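Local coordinates for coenzyme F420-dependent N(5),N(10)-methenyltetrahydromethanopterin reductase-related protein (Desulfurobacterium thermolithotrophum DSM 11699, PDB 6HUY) that binds an iron-guanylyl pyridinol cofactor and 5,10-methenyltetrahydrofolate, and is related to the hydrogen-forming methylenetetrahydromethanopterin dehydrogenases (Hmd), although its own function is uncertain, at residues A266-L271 / K289-I294; I218-V223 / S233-Q238; H158-T163 / E197-V202. All coordinates share one frame; numbering follows the deposited sequence.

Contact 1: A266-L271 / K289-I294; sequences AMKASL and KLLEKI. With GUE (5,10-Methenyltetrahydrofolate), chain M.
Leu-291 of helix 282-292 packs against the flank of helix 264-271, where Met-267, Lys-268 and Leu-271 receive it. The closest fit is along the aliphatic stem of Lys-268. Its CG lies 3.8 Å from Leu-291 CB, and the two side chains run past each other in opposite directions. On the buried side, Leu-291 CD1 reaches Leu-271 CD2 at 4.3 Å and also approaches Met-267 CB. This apolar patch is closed further by Phe-214 of the neighbouring subunit, which packs on Leu-291. Both helices belong to the helical C-terminal part of the Hmd family fold, and they meet through side chains, with no direct hydrogen bond across.

The other side is looser and wetter. Lys-268 bends at its third torsion (chi3 -66°), which turns its amine toward the backbone of Leu-291. There Lys-268 NZ donates to a water at 2.7 Å, and that water donates in turn to Leu-291 O. Glu-292 touches Lys-268 with carbon only, CG to CD at 3.9 Å. Their charged ends stay apart, with 6.1 Å between Lys-268 NZ and Glu-292 OE2, too far for a salt bridge.

Ser-270 faces the folate instead of helix 282-292. Amine N2 of the ligand donates to Ser-270 O at 3.1 Å, and more weakly to Ser-270 OG, which is set anti to its own amide nitrogen (chi1 173°). The same OG is hydrogen-bonded to Val-202 O of the neighbouring subunit, whose Gly-203 O also binds the ligand.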
loop_
_atom_site.group_PDB
_atom_site.type_symbol
_atom_site.label_atom_id
_atom_site.label_comp_id
_atom_site.label_asym_id
_atom_site.label_seq_id
_atom_site.Cartn_x
_atom_site.Cartn_y
_atom_site.Cartn_z
ATOM N N ALA A 266 16.246 -5.968 -10.316
ATOM C CA ALA A 266 16.027 -4.592 -10.739
ATOM C C ALA A 266 15.876 -3.679 -9.531
ATOM O O ALA A 266 16.426 -2.574 -9.504
ATOM C CB ALA A 266 14.795 -4.503 -11.646
ATOM N N MET A 267 15.166 -4.149 -8.504
ATOM C CA MET A 267 14.970 -3.360 -7.292
ATOM C C MET A 267 16.305 -3.041 -6.624
ATOM O O MET A 267 16.558 -1.899 -6.221
ATOM C CB MET A 267 14.064 -4.122 -6.329
ATOM C CG MET A 267 12.601 -4.162 -6.728
ATOM S SD MET A 267 11.590 -4.899 -5.427
ATOM C CE MET A 267 11.639 -3.586 -4.231
ATOM N N LYS A 268 17.179 -4.045 -6.499
ATOM C CA LYS A 268 18.484 -3.819 -5.887
ATOM C C LYS A 268 19.289 -2.811 -6.694
ATOM O O LYS A 268 19.914 -1.908 -6.133
ATOM C CB LYS A 268 19.244 -5.148 -5.767
ATOM C CG LYS A 268 18.622 -6.145 -4.776
ATOM C CD LYS A 268 19.522 -7.346 -4.531
ATOM C CE LYS A 268 19.698 -8.202 -5.786
ATOM N NZ LYS A 268 20.586 -9.390 -5.529
ATOM N N ALA A 269 19.285 -2.953 -8.020
ATOM C CA ALA A 269 20.055 -2.036 -8.851
ATOM C C ALA A 269 19.500 -0.622 -8.754
ATOM O O ALA A 269 20.261 0.351 -8.663
ATOM C CB ALA A 269 20.061 -2.521 -10.301
ATOM N N SER A 270 18.179 -0.488 -8.756
ATOM C CA SER A 270 17.564 0.828 -8.614
ATOM C C SER A 270 17.884 1.442 -7.257
ATOM O O SER A 270 18.240 2.622 -7.162
ATOM C CB SER A 270 16.053 0.712 -8.801
ATOM O OG SER A 270 15.417 1.947 -8.500
ATOM N N LEU A 271 17.761 0.650 -6.194
ATOM C CA LEU A 271 17.916 1.161 -4.837
ATOM C C LEU A 271 19.310 1.716 -4.566
ATOM O O LEU A 271 19.466 2.530 -3.653
ATOM C CB LEU A 271 17.586 0.036 -3.849
ATOM C CG LEU A 271 17.344 0.377 -2.389
ATOM C CD1 LEU A 271 16.211 1.364 -2.223
ATOM C CD2 LEU A 271 17.055 -0.925 -1.641
ATOM N N LYS A 289 19.934 -4.812 2.307
ATOM C CA LYS A 289 20.683 -6.011 2.677
ATOM C C LYS A 289 19.793 -7.246 2.672
ATOM O O LYS A 289 20.225 -8.322 2.250
ATOM C CB LYS A 289 21.353 -5.837 4.040
ATOM C CG LYS A 289 22.403 -4.736 4.077
ATOM C CD LYS A 289 23.643 -5.094 3.258
ATOM C CE LYS A 289 24.570 -3.890 3.113
ATOM N NZ LYS A 289 25.112 -3.449 4.435
ATOM N N LEU A 290 18.539 -7.111 3.116
ATOM C CA LEU A 290 17.631 -8.253 3.105
ATOM C C LEU A 290 17.316 -8.714 1.688
ATOM O O LEU A 290 17.092 -9.910 1.469
ATOM C CB LEU A 290 16.335 -7.911 3.836
ATOM C CG LEU A 290 16.388 -7.758 5.356
ATOM C CD1 LEU A 290 15.077 -7.168 5.861
ATOM C CD2 LEU A 290 16.658 -9.112 6.028
ATOM N N LEU A 291 17.283 -7.788 0.717
ATOM C CA LEU A 291 17.014 -8.177 -0.664
ATOM C C LEU A 291 18.125 -9.047 -1.237
ATOM O O LEU A 291 17.874 -9.876 -2.116
ATOM C CB LEU A 291 16.825 -6.937 -1.540
ATOM C CG LEU A 291 15.554 -6.125 -1.300
ATOM C CD1 LEU A 291 15.547 -4.892 -2.198
ATOM C CD2 LEU A 291 14.315 -6.992 -1.526
ATOM N N GLU A 292 19.350 -8.870 -0.757
ATOM C CA GLU A 292 20.471 -9.624 -1.296
ATOM C C GLU A 292 20.404 -11.091 -0.905
ATOM O O GLU A 292 20.839 -11.955 -1.674
ATOM C CB GLU A 292 21.769 -8.990 -0.816
ATOM C CG GLU A 292 22.175 -7.785 -1.648
ATOM C CD GLU A 292 23.145 -6.871 -0.933
ATOM O OE1 GLU A 292 23.634 -7.250 0.154
ATOM O OE2 GLU A 292 23.406 -5.764 -1.456
ATOM N N LYS A 293 19.836 -11.395 0.261
ATOM C CA LYS A 293 19.790 -12.757 0.780
ATOM C C LYS A 293 18.409 -13.396 0.657
ATOM O O LYS A 293 18.155 -14.421 1.297
ATOM C CB LYS A 293 20.256 -12.768 2.236
ATOM C CG LYS A 293 21.680 -12.246 2.439
ATOM C CD LYS A 293 22.672 -13.059 1.644
ATOM C CE LYS A 293 23.986 -13.190 2.382
ATOM N NZ LYS A 293 24.999 -13.958 1.599
ATOM N N ILE A 294 17.542 -12.849 -0.206
ATOM C CA ILE A 294 16.163 -13.323 -0.306
ATOM C C ILE A 294 16.108 -14.801 -0.681
ATOM O O ILE A 294 15.289 -15.554 -0.145
ATOM C CB ILE A 294 15.379 -12.453 -1.314
ATOM C CG1 ILE A 294 13.881 -12.705 -1.191
ATOM C CG2 ILE A 294 15.838 -12.680 -2.761
ATOM C CD1 ILE A 294 13.271 -12.089 0.026
HETATM N N1 GUE M . 17.413 6.874 -7.973
HETATM C C2 GUE M . 16.469 6.156 -8.627
HETATM N N3 GUE M . 15.545 6.741 -9.418
HETATM C C4 GUE M . 15.508 8.067 -9.600
HETATM C C6 GUE M . 17.800 10.996 -8.496
HETATM C "C1'" GUE M . 13.505 15.641 -9.812
HETATM C "C2'" GUE M . 13.357 14.467 -10.563
HETATM C "C3'" GUE M . 14.204 13.374 -10.365
HETATM C "C4'" GUE M . 15.223 13.435 -9.414
HETATM C "C5'" GUE M . 15.360 14.599 -8.653
HETATM O O4 GUE M . 14.645 8.559 -10.342
HETATM C C4A GUE M . 16.512 8.928 -8.921
HETATM N N5 GUE M . 16.615 10.333 -9.021
HETATM C C7 GUE M . 18.085 10.327 -7.147
HETATM N N8 GUE M . 18.422 8.936 -7.405
HETATM C C8A GUE M . 17.492 8.219 -8.074
HETATM N N2 GUE M . 16.463 4.807 -8.463
HETATM C C9 GUE M . 17.305 12.442 -8.400
HETATM N N10 GUE M . 16.071 12.331 -9.178
HETATM C "C6'" GUE M . 14.512 15.692 -8.847
HETATM C C11 GUE M . 12.569 16.816 -10.008
HETATM O O11 GUE M . 12.305 17.527 -9.050
HETATM N N GUE M . 11.990 17.055 -11.183
HETATM C CA GUE M . 10.943 18.061 -11.282
HETATM C C GUE M . 9.668 17.515 -11.867
HETATM O OX1 GUE M . 8.578 18.013 -11.506
HETATM O OX2 GUE M . 9.752 16.595 -12.712
HETATM C CB GUE M . 11.401 19.194 -12.192
HETATM C CG GUE M . 11.865 20.448 -11.461
HETATM C CD GUE M . 12.051 21.502 -12.536
HETATM O OE1 GUE M . 13.169 21.596 -13.108
HETATM O OE2 GUE M . 11.058 22.216 -12.829
HETATM C C1 GUE M . 15.787 11.145 -9.533
HETATM O O HOH W 1 18.703 -11.040 -4.419
#

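Contact 2: I218-V223 / S233-Q238. With GUE (5,10-Methenyltetrahydrofolate), chain M.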
loop_
_atom_site.group_PDB
_atom_site.type_symbol
_atom_site.label_atom_id
_atom_site.label_comp_id
_atom_site.label_asym_id
_atom_site.label_seq_id
_atom_site.Cartn_x
_atom_site.Cartn_y
_atom_site.Cartn_z
ATOM N N ILE A 218 7.449 7.444 5.341
ATOM C CA ILE A 218 8.006 8.605 6.026
ATOM C C ILE A 218 9.500 8.734 5.741
ATOM O O ILE A 218 10.023 9.846 5.611
ATOM C CB ILE A 218 7.720 8.526 7.540
ATOM C CG1 ILE A 218 6.215 8.507 7.808
ATOM C CG2 ILE A 218 8.361 9.709 8.274
ATOM C CD1 ILE A 218 5.452 9.747 7.283
ATOM N N GLU A 219 10.220 7.611 5.663
ATOM C CA GLU A 219 11.652 7.699 5.411
ATOM C C GLU A 219 11.915 8.344 4.058
ATOM O O GLU A 219 12.746 9.251 3.937
ATOM C CB GLU A 219 12.301 6.321 5.484
ATOM C CG GLU A 219 13.818 6.397 5.477
ATOM C CD GLU A 219 14.483 5.143 5.997
ATOM O OE1 GLU A 219 15.116 4.438 5.186
ATOM O OE2 GLU A 219 14.379 4.874 7.213
ATOM N N TYR A 220 11.193 7.900 3.033
ATOM C CA TYR A 220 11.293 8.526 1.718
ATOM C C TYR A 220 10.928 10.008 1.782
ATOM O O TYR A 220 11.584 10.838 1.144
ATOM C CB TYR A 220 10.405 7.765 0.717
ATOM C CG TYR A 220 10.289 8.392 -0.655
ATOM C CD1 TYR A 220 11.380 9.016 -1.262
ATOM C CD2 TYR A 220 9.095 8.333 -1.358
ATOM C CE1 TYR A 220 11.262 9.593 -2.533
ATOM C CE2 TYR A 220 8.971 8.893 -2.632
ATOM C CZ TYR A 220 10.050 9.525 -3.213
ATOM O OH TYR A 220 9.927 10.090 -4.475
ATOM N N TYR A 221 9.901 10.365 2.555
ATOM C CA TYR A 221 9.541 11.774 2.674
ATOM C C TYR A 221 10.687 12.588 3.258
ATOM O O TYR A 221 10.935 13.719 2.823
ATOM C CB TYR A 221 8.278 11.946 3.524
ATOM C CG TYR A 221 8.097 13.371 3.977
ATOM C CD1 TYR A 221 7.566 14.328 3.126
ATOM C CD2 TYR A 221 8.493 13.770 5.247
ATOM C CE1 TYR A 221 7.425 15.652 3.534
ATOM C CE2 TYR A 221 8.355 15.080 5.660
ATOM C CZ TYR A 221 7.821 16.020 4.799
ATOM O OH TYR A 221 7.681 17.328 5.219
ATOM N N LYS A 222 11.367 12.055 4.276
ATOM C CA LYS A 222 12.485 12.782 4.867
ATOM C C LYS A 222 13.632 12.899 3.879
ATOM O O LYS A 222 14.324 13.923 3.842
ATOM C CB LYS A 222 12.958 12.094 6.148
ATOM C CG LYS A 222 12.007 12.236 7.303
ATOM C CD LYS A 222 12.101 11.074 8.278
ATOM C CE LYS A 222 13.424 11.052 9.027
ATOM N NZ LYS A 222 13.513 9.877 9.936
ATOM N N VAL A 223 13.851 11.855 3.075
ATOM C CA VAL A 223 14.913 11.896 2.077
ATOM C C VAL A 223 14.599 12.945 1.022
ATOM O O VAL A 223 15.488 13.674 0.566
ATOM C CB VAL A 223 15.116 10.506 1.449
ATOM C CG1 VAL A 223 16.048 10.592 0.239
ATOM C CG2 VAL A 223 15.700 9.543 2.493
ATOM N N SER A 233 4.246 16.693 -3.797
ATOM C CA SER A 233 3.328 16.014 -4.710
ATOM C C SER A 233 3.993 14.815 -5.380
ATOM O O SER A 233 3.403 13.733 -5.470
ATOM C CB SER A 233 2.832 17.007 -5.762
ATOM O OG SER A 233 3.921 17.766 -6.269
ATOM N N MET A 234 5.213 15.000 -5.889
ATOM C CA MET A 234 5.944 13.901 -6.518
ATOM C C MET A 234 6.212 12.784 -5.513
ATOM O O MET A 234 6.038 11.596 -5.817
ATOM C CB MET A 234 7.249 14.446 -7.110
ATOM C CG MET A 234 8.099 13.455 -7.906
ATOM S SD MET A 234 9.120 14.250 -9.194
ATOM C CE MET A 234 10.036 15.372 -8.197
ATOM N N THR A 235 6.607 13.150 -4.295
ATOM C CA THR A 235 6.805 12.155 -3.253
ATOM C C THR A 235 5.522 11.371 -2.999
ATOM O O THR A 235 5.531 10.133 -2.984
ATOM C CB THR A 235 7.294 12.853 -1.983
ATOM O OG1 THR A 235 8.507 13.559 -2.289
ATOM C CG2 THR A 235 7.563 11.844 -0.866
ATOM N N GLU A 236 4.397 12.071 -2.816
ATOM C CA GLU A 236 3.139 11.374 -2.545
ATOM C C GLU A 236 2.687 10.567 -3.754
ATOM O O GLU A 236 2.253 9.416 -3.616
ATOM C CB GLU A 236 2.054 12.373 -2.134
ATOM C CG GLU A 236 2.227 12.921 -0.735
ATOM C CD GLU A 236 1.103 13.843 -0.323
ATOM O OE1 GLU A 236 0.232 14.139 -1.159
ATOM O OE2 GLU A 236 1.103 14.281 0.847
ATOM N N PHE A 237 2.803 11.142 -4.947
ATOM C CA PHE A 237 2.436 10.419 -6.159
ATOM C C PHE A 237 3.173 9.086 -6.252
ATOM O O PHE A 237 2.574 8.056 -6.584
ATOM C CB PHE A 237 2.743 11.307 -7.361
ATOM C CG PHE A 237 2.427 10.698 -8.702
ATOM C CD1 PHE A 237 3.394 9.991 -9.402
ATOM C CD2 PHE A 237 1.189 10.892 -9.292
ATOM C CE1 PHE A 237 3.126 9.461 -10.653
ATOM C CE2 PHE A 237 0.907 10.366 -10.540
ATOM C CZ PHE A 237 1.877 9.643 -11.225
ATOM N N GLN A 238 4.475 9.078 -5.950
ATOM C CA GLN A 238 5.256 7.850 -6.099
ATOM C C GLN A 238 4.949 6.858 -4.985
ATOM O O GLN A 238 4.909 5.649 -5.225
ATOM C CB GLN A 238 6.752 8.175 -6.156
ATOM C CG GLN A 238 7.123 8.977 -7.404
ATOM C CD GLN A 238 8.612 9.196 -7.594
ATOM O OE1 GLN A 238 9.444 8.822 -6.752
ATOM N NE2 GLN A 238 8.963 9.776 -8.738
HETATM N N1 GUE M . 17.413 6.874 -7.973
HETATM C C2 GUE M . 16.469 6.156 -8.627
HETATM N N3 GUE M . 15.545 6.741 -9.418
HETATM C C4 GUE M . 15.508 8.067 -9.600
HETATM C C6 GUE M . 17.800 10.996 -8.496
HETATM C "C1'" GUE M . 13.505 15.641 -9.812
HETATM C "C2'" GUE M . 13.357 14.467 -10.563
HETATM C "C3'" GUE M . 14.204 13.374 -10.365
HETATM C "C4'" GUE M . 15.223 13.435 -9.414
HETATM C "C5'" GUE M . 15.360 14.599 -8.653
HETATM O O4 GUE M . 14.645 8.559 -10.342
HETATM C C4A GUE M . 16.512 8.928 -8.921
HETATM N N5 GUE M . 16.615 10.333 -9.021
HETATM C C7 GUE M . 18.085 10.327 -7.147
HETATM N N8 GUE M . 18.422 8.936 -7.405
HETATM C C8A GUE M . 17.492 8.219 -8.074
HETATM N N2 GUE M . 16.463 4.807 -8.463
HETATM C C9 GUE M . 17.305 12.442 -8.400
HETATM N N10 GUE M . 16.071 12.331 -9.178
HETATM C "C6'" GUE M . 14.512 15.692 -8.847
HETATM C C11 GUE M . 12.569 16.816 -10.008
HETATM O O11 GUE M . 12.305 17.527 -9.050
HETATM N N GUE M . 11.990 17.055 -11.183
HETATM C CA GUE M . 10.943 18.061 -11.282
HETATM C C GUE M . 9.668 17.515 -11.867
HETATM O OX1 GUE M . 8.578 18.013 -11.506
HETATM O OX2 GUE M . 9.752 16.595 -12.712
HETATM C CB GUE M . 11.401 19.194 -12.192
HETATM C CG GUE M . 11.865 20.448 -11.461
HETATM C CD GUE M . 12.051 21.502 -12.536
HETATM O OE1 GUE M . 13.169 21.596 -13.108
HETATM O OE2 GUE M . 11.058 22.216 -12.829
HETATM C C1 GUE M . 15.787 11.145 -9.533
HETATM O O HOH W 2 10.318 12.927 -4.382
#
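Tyr-220 reaches from helix 207-228 onto Thr-235 and Gln-238 of helix 232-262. The two helices form an antiparallel hairpin, with local axes 10.2 Å apart at 154°. From CB, which points at the partner helix, chi1 of 174° sends the ring across the gap. Tyr-220 CD2 lies 3.9 Å from Thr-235 CG2, and Tyr-220 CE2 is nearer and also close to Thr-235 O. The methyl of Thr-235 therefore sits over one ring face, offset toward the rim, in a CH-pi contact 4.0 Å from the Tyr-220 centroid. CZ comes next to Gln-238 OE1, which approaches the ring obliquely, with ring and amide planes only 13° apart. Tyr-220 OH lies 2.7 Å from Gln-238 OE1, a weak hydrogen bond, unsettled because a second acceptor could take the single proton. Tyr-220 OH also bonds a water at 2.9 Å, which bridges to Thr-235 OG1. Gln-238 OE1 has a second partner, Gly-206 N of the neighbouring subunit. Met-234 CE touches the folate at O11. A phenylalanine in place of Tyr-220 would probably keep the methyl contact but leave Gln-238 OE1 and the water without their phenol partner. The contact thus pairs mostly apolar packing at the ring with polar partners for the buried hydroxyl.

Contact 3: H158-T163 / E197-V202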
loop_
_atom_site.group_PDB
_atom_site.type_symbol
_atom_site.label_atom_id
_atom_site.label_comp_id
_atom_site.label_asym_id
_atom_site.label_seq_id
_atom_site.Cartn_x
_atom_site.Cartn_y
_atom_site.Cartn_z
ATOM N N HIS A 158 -4.804 -1.366 25.778
ATOM C CA HIS A 158 -5.568 -0.514 24.874
ATOM C C HIS A 158 -6.671 -1.324 24.207
ATOM O O HIS A 158 -6.719 -2.552 24.303
ATOM C CB HIS A 158 -4.648 0.070 23.805
ATOM C CG HIS A 158 -3.783 -0.967 23.167
ATOM N ND1 HIS A 158 -2.551 -1.322 23.676
ATOM C CD2 HIS A 158 -4.004 -1.787 22.117
ATOM C CE1 HIS A 158 -2.030 -2.280 22.933
ATOM N NE2 HIS A 158 -2.893 -2.585 21.983
ATOM N N TYR A 159 -7.545 -0.610 23.501
ATOM C CA TYR A 159 -8.548 -1.195 22.624
ATOM C C TYR A 159 -8.700 -0.281 21.417
ATOM O O TYR A 159 -8.658 0.945 21.555
ATOM C CB TYR A 159 -9.921 -1.357 23.308
ATOM C CG TYR A 159 -10.043 -2.553 24.226
ATOM C CD1 TYR A 159 -10.077 -3.841 23.718
ATOM C CD2 TYR A 159 -10.134 -2.388 25.606
ATOM C CE1 TYR A 159 -10.193 -4.933 24.557
ATOM C CE2 TYR A 159 -10.244 -3.473 26.449
ATOM C CZ TYR A 159 -10.279 -4.741 25.921
ATOM O OH TYR A 159 -10.395 -5.825 26.755
ATOM N N LEU A 160 -8.852 -0.878 20.237
ATOM C CA LEU A 160 -9.200 -0.144 19.031
ATOM C C LEU A 160 -10.709 -0.230 18.855
ATOM O O LEU A 160 -11.261 -1.327 18.732
ATOM C CB LEU A 160 -8.479 -0.706 17.807
ATOM C CG LEU A 160 -6.961 -0.895 17.935
ATOM C CD1 LEU A 160 -6.375 -1.244 16.559
ATOM C CD2 LEU A 160 -6.270 0.323 18.540
ATOM N N ILE A 161 -11.369 0.925 18.832
ATOM C CA ILE A 161 -12.822 1.010 18.782
ATOM C C ILE A 161 -13.198 1.648 17.455
ATOM O O ILE A 161 -12.810 2.787 17.170
ATOM C CB ILE A 161 -13.383 1.808 19.971
ATOM C CG1 ILE A 161 -13.055 1.085 21.287
ATOM C CG2 ILE A 161 -14.895 2.016 19.821
ATOM C CD1 ILE A 161 -13.191 1.937 22.518
ATOM N N ALA A 162 -13.955 0.906 16.649
ATOM C CA ALA A 162 -14.356 1.357 15.325
ATOM C C ALA A 162 -15.383 2.478 15.433
ATOM O O ALA A 162 -16.302 2.416 16.252
ATOM C CB ALA A 162 -14.954 0.186 14.539
ATOM N N THR A 163 -15.224 3.500 14.598
ATOM C CA THR A 163 -16.159 4.617 14.490
ATOM C C THR A 163 -16.692 4.719 13.058
ATOM O O THR A 163 -16.360 3.919 12.182
ATOM C CB THR A 163 -15.498 5.937 14.889
ATOM O OG1 THR A 163 -14.601 6.353 13.853
ATOM C CG2 THR A 163 -14.743 5.794 16.203
ATOM N N GLU A 197 -12.842 0.906 9.005
ATOM C CA GLU A 197 -12.055 0.130 8.055
ATOM C C GLU A 197 -10.586 0.041 8.453
ATOM O O GLU A 197 -9.888 -0.870 8.002
ATOM C CB GLU A 197 -12.190 0.735 6.665
ATOM C CG GLU A 197 -11.742 -0.190 5.544
ATOM C CD GLU A 197 -11.661 0.514 4.190
ATOM O OE1 GLU A 197 -11.636 1.761 4.160
ATOM O OE2 GLU A 197 -11.626 -0.187 3.161
ATOM N N LEU A 198 -10.104 0.939 9.302
ATOM C CA LEU A 198 -8.695 0.932 9.671
ATOM C C LEU A 198 -8.392 0.100 10.917
ATOM O O LEU A 198 -7.217 -0.061 11.260
ATOM C CB LEU A 198 -8.197 2.375 9.870
ATOM C CG LEU A 198 -8.323 3.299 8.641
ATOM C CD1 LEU A 198 -7.615 4.618 8.874
ATOM C CD2 LEU A 198 -7.788 2.649 7.373
ATOM N N VAL A 199 -9.405 -0.434 11.602
ATOM C CA VAL A 199 -9.131 -1.222 12.801
ATOM C C VAL A 199 -8.343 -2.483 12.450
ATOM O O VAL A 199 -7.373 -2.837 13.133
ATOM C CB VAL A 199 -10.443 -1.560 13.537
ATOM C CG1 VAL A 199 -10.195 -2.588 14.636
ATOM C CG2 VAL A 199 -11.043 -0.314 14.126
ATOM N N SER A 200 -8.737 -3.181 11.383
ATOM C CA SER A 200 -8.019 -4.393 10.983
ATOM C C SER A 200 -6.575 -4.111 10.594
ATOM O O SER A 200 -5.664 -4.723 11.179
ATOM C CB SER A 200 -8.775 -5.085 9.848
ATOM O OG SER A 200 -8.004 -6.134 9.278
ATOM N N PRO A 201 -6.286 -3.218 9.639
ATOM C CA PRO A 201 -4.887 -2.992 9.249
ATOM C C PRO A 201 -4.013 -2.452 10.365
ATOM O O PRO A 201 -2.786 -2.615 10.300
ATOM C CB PRO A 201 -5.002 -1.985 8.100
ATOM C CG PRO A 201 -6.345 -1.383 8.256
ATOM C CD PRO A 201 -7.205 -2.437 8.801
ATOM N N VAL A 202 -4.584 -1.798 11.373
ATOM C CA VAL A 202 -3.788 -1.285 12.484
ATOM C C VAL A 202 -3.698 -2.296 13.619
ATOM O O VAL A 202 -2.658 -2.414 14.264
ATOM C CB VAL A 202 -4.373 0.053 12.955
ATOM C CG1 VAL A 202 -3.673 0.537 14.234
ATOM C CG2 VAL A 202 -4.257 1.095 11.831
#
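Val-199 is the knob that fills the hollow between Leu-160 and Ala-162. The strand 158-163 is the first of a beta-alpha-beta unit: helix 174-186 connects it to the parallel strand 190-195, and helix 196-203 follows directly. This helix folds back along the first strand, with local axes 8.0 Å apart and directions 153° from each other. The two methyls of Val-199 divide the hollow between them. Val-199 CG1 leans on Leu-160 CB at 4.1 Å, while Val-199 CG2 rests on Ala-162 CA at 3.9 Å and on its CB. The small alanine lets that methyl come down close to the strand backbone. Leu-160 is the complementary bump. Its CG lies anti to the carbonyl carbon (chi1 -50°), which sends the branched end along the helix past Val-199. No hydrogen bond crosses; the join is apolar packing. His-146 packs on both Leu-160 and Val-199, and Thr-144 OG1 holds Leu-160 O. The side chain of Leu-160 is about 7 Å from a bound methenyltetrahydrofolate and about 8 Å from a bound iron-guanylyl pyridinol cofactor. Leu-160 lies across Val-202, and Leu-160 CD1 settles between Val-199 O, at 3.9 Å, and Val-202 CG1, at 4.0 Å.

Along the chain the contacts come in the order 3, 2, 1, without overlap. Contact 3 lies about 7 Å from the centre of the chain and joins the Rossmann-like N-terminal part to helix 196-203. That helix leads into helix 207-228 of contact 2, and helix 232-262 leads into helix 264-271 of contact 1. Contacts 1 and 2 share the C-terminal helical part, their centres about 20 Å apart; the centre of contact 3 is about 34 Å from contact 1's and about 26 Å from contact 2's. Within one chain none touch. The folate bonds Ser-270 of one chain and Gly-203 O of the other, so its site lies at the subunit interface, which Ser-270 OG and Val-202 O also bridge.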